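Local coordinates for pyridoxamine 5'-phosphate oxidase-related, FMN-binding protein (Paracoccus denitrificans, PDB 6VNA) that probably degrades c-type heme as a noncanonical heme oxygenase built on the FMN-binding fold of the pyridoxamine 5'-phosphate oxidase family, at residues A[57-60]-A[61-64]. Numbering follows the deposited sequence.
Sequences LLAG and LAAH
Leu-58 and His-64 meet where strand 54-59 gives way to helix 63-70, and they form the tightly packed inner side of this strand-turn-helix junction. Both leucine methyls reach the imidazole, the two side chains meeting at a slant: CD2 of Leu-58 lies 3.7 Å from NE2 of His-64, and CD1 of Leu-58 comes within 3.8 Å of CD2 of His-64. The ring swings back to the strand because CG of His-64 sits between the backbone N and the carbonyl carbon (chi1 50°). Histidine suits the place because it is two-sided: the ring lays its CD2 and NE2 against the leucine and also touches Ile-44, while ND1 makes a weak hydrogen bond to OG1 of Thr-42. An alanine in place of Leu-58 would take away both methyls and would probably open a gap beside the imidazole, leaving the ring freer to turn.

The reversal itself is a type I beta turn from Ala-59 to Ala-62, closed by the N-H of Ala-62 on the carbonyl O of Ala-59 (3.2 Å, 151° at the hydrogen). Small side chains fit this closure, with CB of Ala-59 and CB of Ala-62 4.0 Å apart. Ala-62 is the N-cap residue by position only, since its methyl offers the helix no side-chain acceptor.

The outer side is looser. Leu-61 is exposed; its CB points away, yet its CD2 still rests 3.6 Å from the O of Gly-60, while its own carbonyl O accepts a hydrogen bond from NE of Arg-66. The junction thus appears to be held by apolar contact on the buried side and one backbone bond across the turn, with ND1 of His-64 adding a weak polar tie to strand 39-48.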
loop_
_atom_site.group_PDB
_atom_site.type_symbol
_atom_site.label_atom_id
_atom_site.label_comp_id
_atom_site.label_asym_id
_atom_site.label_seq_id
_atom_site.Cartn_x
_atom_site.Cartn_y
_atom_site.Cartn_z
ATOM N N LEU A 57 9.655 -9.433 1.480
ATOM C CA LEU A 57 9.781 -10.873 1.143
ATOM C C LEU A 57 8.583 -11.233 0.250
ATOM O O LEU A 57 7.438 -11.252 0.759
ATOM C CB LEU A 57 9.829 -11.667 2.450
ATOM C CG LEU A 57 9.947 -13.187 2.331
ATOM C CD1 LEU A 57 11.188 -13.593 1.569
ATOM C CD2 LEU A 57 9.960 -13.838 3.707
ATOM N N LEU A 58 8.825 -11.456 -1.045
ATOM C CA LEU A 58 7.759 -11.690 -2.055
ATOM C C LEU A 58 7.896 -13.100 -2.618
ATOM O O LEU A 58 9.030 -13.572 -2.731
ATOM C CB LEU A 58 7.878 -10.648 -3.170
ATOM C CG LEU A 58 7.911 -9.187 -2.724
ATOM C CD1 LEU A 58 7.900 -8.258 -3.915
ATOM C CD2 LEU A 58 6.748 -8.851 -1.816
ATOM N N ALA A 59 6.761 -13.737 -2.919
ATOM C CA ALA A 59 6.642 -14.917 -3.811
ATOM C C ALA A 59 7.126 -14.491 -5.203
ATOM O O ALA A 59 6.519 -13.574 -5.801
ATOM C CB ALA A 59 5.224 -15.420 -3.839
ATOM N N GLY A 60 8.207 -15.109 -5.679
ATOM C CA GLY A 60 8.969 -14.683 -6.870
ATOM C C GLY A 60 8.142 -14.550 -8.143
ATOM O O GLY A 60 8.612 -13.825 -9.027
ATOM N N LEU A 61 6.980 -15.210 -8.264
ATOM C CA LEU A 61 6.165 -15.220 -9.519
ATOM C C LEU A 61 4.749 -14.676 -9.301
ATOM O O LEU A 61 3.981 -14.686 -10.260
ATOM C CB LEU A 61 6.124 -16.648 -10.059
ATOM C CG LEU A 61 7.414 -17.113 -10.718
ATOM C CD1 LEU A 61 7.203 -18.458 -11.368
ATOM C CD2 LEU A 61 7.904 -16.107 -11.744
ATOM N N ALA A 62 4.438 -14.175 -8.108
ATOM C CA ALA A 62 3.215 -13.399 -7.806
ATOM C C ALA A 62 3.191 -12.102 -8.626
ATOM O O ALA A 62 4.271 -11.589 -8.969
ATOM C CB ALA A 62 3.150 -13.091 -6.323
ATOM N N ALA A 63 1.983 -11.576 -8.844
ATOM C CA ALA A 63 1.658 -10.335 -9.574
ATOM C C ALA A 63 2.605 -9.182 -9.225
ATOM O O ALA A 63 3.064 -8.512 -10.156
ATOM C CB ALA A 63 0.229 -9.952 -9.297
ATOM N N HIS A 64 2.842 -8.917 -7.946
ATOM C CA HIS A 64 3.639 -7.756 -7.471
ATOM C C HIS A 64 5.127 -8.014 -7.737
ATOM O O HIS A 64 5.849 -7.046 -8.014
ATOM C CB HIS A 64 3.323 -7.386 -5.994
ATOM C CG HIS A 64 3.362 -8.504 -5.005
ATOM N ND1 HIS A 64 2.285 -8.814 -4.204
ATOM C CD2 HIS A 64 4.339 -9.374 -4.667
ATOM C CE1 HIS A 64 2.583 -9.848 -3.442
ATOM N NE2 HIS A 64 3.840 -10.210 -3.704
#